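Local coordinates for protein citrate synthase (Sulfolobus solfataricus, PDB 1O7X) that is a mostly helical enzyme of the citrate synthase family, with two protein chains in its assembly, at residues A[133-138]-A[159-164]. Residues are numbered along the deposited sequence; the frame is centred on the assembly and turned at random.
Sequences NVYRRK and ASFARE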
ATOM      1  N   ASN A 133     -19.508   2.375   8.613  1.00 28.00           N
ATOM      2  CA  ASN A 133     -19.565   3.823   8.397  1.00 26.95           C
ATOM      3  C   ASN A 133     -19.196   4.349   7.039  1.00 25.90           C
ATOM      4  O   ASN A 133     -19.643   5.435   6.661  1.00 24.57           O
ATOM      5  CB  ASN A 133     -18.790   4.516   9.521  1.00 27.55           C
ATOM      6  CG  ASN A 133     -19.640   4.282  10.773  1.00 28.74           C
ATOM      7  OD1 ASN A 133     -20.713   4.881  10.838  1.00 29.18           O
ATOM      8  ND2 ASN A 133     -19.162   3.424  11.655  1.00 28.43           N
ATOM      9  N   VAL A 134     -18.484   3.576   6.229  1.00 26.14           N
ATOM     10  CA  VAL A 134     -18.219   4.009   4.845  1.00 26.85           C
ATOM     11  C   VAL A 134     -19.579   3.923   4.142  1.00 28.76           C
ATOM     12  O   VAL A 134     -19.917   4.782   3.330  1.00 30.01           O
ATOM     13  CB  VAL A 134     -17.188   3.124   4.152  1.00 26.12           C
ATOM     14  CG1 VAL A 134     -17.308   3.209   2.632  1.00 26.96           C
ATOM     15  CG2 VAL A 134     -15.787   3.465   4.622  1.00 25.11           C
ATOM     16  N   TYR A 135     -20.342   2.870   4.471  1.00 28.75           N
ATOM     17  CA  TYR A 135     -21.680   2.731   3.955  1.00 30.01           C
ATOM     18  C   TYR A 135     -22.594   3.875   4.384  1.00 31.23           C
ATOM     19  O   TYR A 135     -23.252   4.483   3.529  1.00 30.91           O
ATOM     20  CB  TYR A 135     -22.296   1.416   4.440  1.00 30.66           C
ATOM     21  CG  TYR A 135     -23.759   1.277   4.097  1.00 32.03           C
ATOM     22  CD1 TYR A 135     -24.189   1.473   2.789  1.00 32.86           C
ATOM     23  CD2 TYR A 135     -24.718   0.987   5.058  1.00 33.06           C
ATOM     24  CE1 TYR A 135     -25.516   1.335   2.435  1.00 33.08           C
ATOM     25  CE2 TYR A 135     -26.059   0.869   4.720  1.00 33.17           C
ATOM     26  CZ  TYR A 135     -26.447   1.018   3.409  1.00 33.27           C
ATOM     27  OH  TYR A 135     -27.765   0.868   3.029  1.00 33.91           O
ATOM     28  N   ARG A 136     -22.642   4.168   5.699  1.00 31.77           N
ATOM     29  CA  ARG A 136     -23.522   5.245   6.137  1.00 32.04           C
ATOM     30  C   ARG A 136     -23.215   6.557   5.441  1.00 31.98           C
ATOM     31  O   ARG A 136     -24.120   7.255   5.025  1.00 32.02           O
ATOM     32  CB  ARG A 136     -23.517   5.461   7.636  1.00 32.41           C
ATOM     33  CG  ARG A 136     -23.633   4.182   8.435  1.00 33.88           C
ATOM     34  CD  ARG A 136     -24.058   4.509   9.865  1.00 35.27           C
ATOM     35  NE  ARG A 136     -25.353   3.920  10.109  1.00 38.01           N
ATOM     36  CZ  ARG A 136     -26.552   4.464  10.157  1.00 38.50           C
ATOM     37  NH1 ARG A 136     -26.712   5.764   9.978  1.00 39.28           N
ATOM     38  NH2 ARG A 136     -27.587   3.663  10.378  1.00 38.58           N
ATOM     39  N   ARG A 137     -21.951   6.883   5.257  1.00 33.47           N
ATOM     40  CA  ARG A 137     -21.523   8.139   4.661  1.00 33.56           C
ATOM     41  C   ARG A 137     -21.851   8.216   3.190  1.00 33.31           C
ATOM     42  O   ARG A 137     -21.998   9.321   2.664  1.00 34.69           O
ATOM     43  CB  ARG A 137     -20.032   8.310   4.939  1.00 34.37           C
ATOM     44  CG  ARG A 137     -19.173   8.735   3.768  1.00 34.84           C
ATOM     45  CD  ARG A 137     -18.692  10.151   3.925  1.00 35.87           C
ATOM     46  NE  ARG A 137     -18.930  10.962   2.735  1.00 36.54           N
ATOM     47  CZ  ARG A 137     -19.650  12.074   2.797  1.00 36.58           C
ATOM     48  NH1 ARG A 137     -20.174  12.469   3.938  1.00 38.05           N
ATOM     49  NH2 ARG A 137     -19.893  12.843   1.769  1.00 37.21           N
ATOM     50  N   LYS A 138     -21.929   7.086   2.504  1.00 32.86           N
ATOM     51  CA  LYS A 138     -22.216   7.075   1.079  1.00 31.91           C
ATOM     52  C   LYS A 138     -23.721   7.149   0.829  1.00 31.96           C
ATOM     53  O   LYS A 138     -24.153   7.353  -0.307  1.00 33.33           O
ATOM     54  CB  LYS A 138     -21.609   5.867   0.383  1.00 31.55           C
ATOM     55  CG  LYS A 138     -20.116   5.664   0.374  1.00 30.80           C
ATOM     56  CD  LYS A 138     -19.626   4.858  -0.835  1.00 28.82           C
ATOM     57  CE  LYS A 138     -19.638   5.744  -2.043  1.00 27.91           C
ATOM     58  NZ  LYS A 138     -20.010   5.149  -3.324  1.00 28.95           N
ATOM     59  N   ALA A 159     -25.211  -1.771  13.017  1.00 40.53           N
ATOM     60  CA  ALA A 159     -24.459  -0.543  12.808  1.00 39.68           C
ATOM     61  C   ALA A 159     -24.808  -0.001  11.430  1.00 40.15           C
ATOM     62  O   ALA A 159     -25.075   1.190  11.257  1.00 39.98           O
ATOM     63  CB  ALA A 159     -22.983  -0.855  12.973  1.00 39.35           C
ATOM     64  N   SER A 160     -24.825  -0.907  10.459  1.00 40.14           N
ATOM     65  CA  SER A 160     -25.118  -0.553   9.085  1.00 41.21           C
ATOM     66  C   SER A 160     -26.502   0.018   8.856  1.00 42.82           C
ATOM     67  O   SER A 160     -26.685   1.120   8.340  1.00 43.01           O
ATOM     68  CB  SER A 160     -24.919  -1.794   8.203  1.00 40.24           C
ATOM     69  OG  SER A 160     -23.570  -2.215   8.373  1.00 40.31           O
ATOM     70  N   PHE A 161     -27.506  -0.783   9.203  1.00 44.55           N
ATOM     71  CA  PHE A 161     -28.880  -0.377   8.947  1.00 46.12           C
ATOM     72  C   PHE A 161     -29.553   0.293  10.124  1.00 48.00           C
ATOM     73  O   PHE A 161     -30.430   1.134   9.873  1.00 48.75           O
ATOM     74  CB  PHE A 161     -29.680  -1.604   8.484  1.00 45.19           C
ATOM     75  CG  PHE A 161     -28.998  -2.272   7.317  1.00 44.37           C
ATOM     76  CD1 PHE A 161     -28.383  -3.491   7.470  1.00 44.07           C
ATOM     77  CD2 PHE A 161     -28.977  -1.659   6.077  1.00 44.01           C
ATOM     78  CE1 PHE A 161     -27.757  -4.099   6.392  1.00 44.34           C
ATOM     79  CE2 PHE A 161     -28.347  -2.269   5.011  1.00 44.08           C
ATOM     80  CZ  PHE A 161     -27.733  -3.495   5.157  1.00 43.40           C
ATOM     81  N   ALA A 162     -29.194  -0.062  11.359  1.00 49.18           N
ATOM     82  CA  ALA A 162     -29.878   0.549  12.507  1.00 51.03           C
ATOM     83  C   ALA A 162     -31.335   0.091  12.431  1.00 52.68           C
ATOM     84  O   ALA A 162     -32.325   0.808  12.444  1.00 53.10           O
ATOM     85  CB  ALA A 162     -29.728   2.052  12.500  1.00 50.86           C
ATOM     86  N   ARG A 163     -31.447  -1.209  12.257  1.00 54.59           N
ATOM     87  CA  ARG A 163     -32.637  -2.027  12.086  1.00 56.02           C
ATOM     88  C   ARG A 163     -32.240  -3.401  12.614  1.00 56.62           C
ATOM     89  O   ARG A 163     -31.163  -3.872  12.220  1.00 57.34           O
ATOM     90  CB  ARG A 163     -32.982  -2.032  10.603  1.00 56.91           C
ATOM     91  CG  ARG A 163     -33.683  -3.197   9.955  1.00 58.32           C
ATOM     92  CD  ARG A 163     -33.634  -3.173   8.428  1.00 59.39           C
ATOM     93  NE  ARG A 163     -32.939  -4.336   7.890  1.00 60.98           N
ATOM     94  CZ  ARG A 163     -32.065  -4.437   6.898  1.00 62.22           C
ATOM     95  NH1 ARG A 163     -31.655  -3.402   6.159  1.00 62.21           N
ATOM     96  NH2 ARG A 163     -31.549  -5.635   6.593  1.00 62.52           N
ATOM     97  N   GLU A 164     -32.968  -3.984  13.548  1.00 57.50           N
ATOM     98  CA  GLU A 164     -32.562  -5.294  14.076  1.00 58.70           C
ATOM     99  C   GLU A 164     -32.693  -6.355  12.991  1.00 57.35           C
ATOM    100  O   GLU A 164     -33.749  -6.530  12.394  1.00 57.10           O
ATOM    101  CB  GLU A 164     -33.400  -5.644  15.300  1.00 61.32           C
ATOM    102  CG  GLU A 164     -33.037  -6.911  16.052  1.00 63.78           C
ATOM    103  CD  GLU A 164     -32.119  -6.641  17.237  1.00 65.08           C
ATOM    104  OE1 GLU A 164     -32.049  -5.480  17.705  1.00 65.41           O
ATOM    105  OE2 GLU A 164     -31.470  -7.612  17.695  1.00 65.67           O
TER
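Arg136 reaches from helix 116-138 to the last carbonyls of helix 152-161, where a long, flexible donor is well suited to carbonyl oxygens that a helix end no longer pairs in the regular way. From CB the chain sets out with CG anti to the carbonyl carbon and beside the backbone N. CD of Arg136 lies 3.7 Å from Ala159 O; the bend at chi3 beyond it then turns NE toward that oxygen, and the guanidinium presents its edge to the neighbouring helix. Arg136 NE gives its N-H to Ala159 O at 3.0 Å, with an N-H...O angle of 158°; the oxygen lies close to the guanidinium plane and the donor nearly in line with its C=O bond. At the tip the two amino groups part. Arg136 NH2 comes to 3.4 Å from Ser160 O and also meets Ala162 CB, while NH1 hydrogen-bonds Lys142 O in the connection between the helices. The positive charge thus sits at the C-terminal end of helix 152-161, where the helix dipole would probably favour it. Both helices belong to the predominantly helical citrate synthase fold, and the contact joins their C-terminal ends. Ala162, just past the end of helix 152-161 and with positive phi, fits its small methyl beside the guanidinium. Next to the arginine, Tyr135 supplies a broad ring: CG anti to the backbone N (chi1 172°) sends it across the interface, its edge toward Ser160 O, 3.7 Å from Tyr135 CE2. Farther out, Tyr135 OH lies 3.8 Å from Phe161 CE2, the ring planes inclined at 68°. Ser160 is compact enough to lie beside Tyr135, and its OG turns back to hydrogen-bond Phe156 O within its own helix. Phe325 touches both aromatic rings, meeting that of Tyr135 edge-to-face.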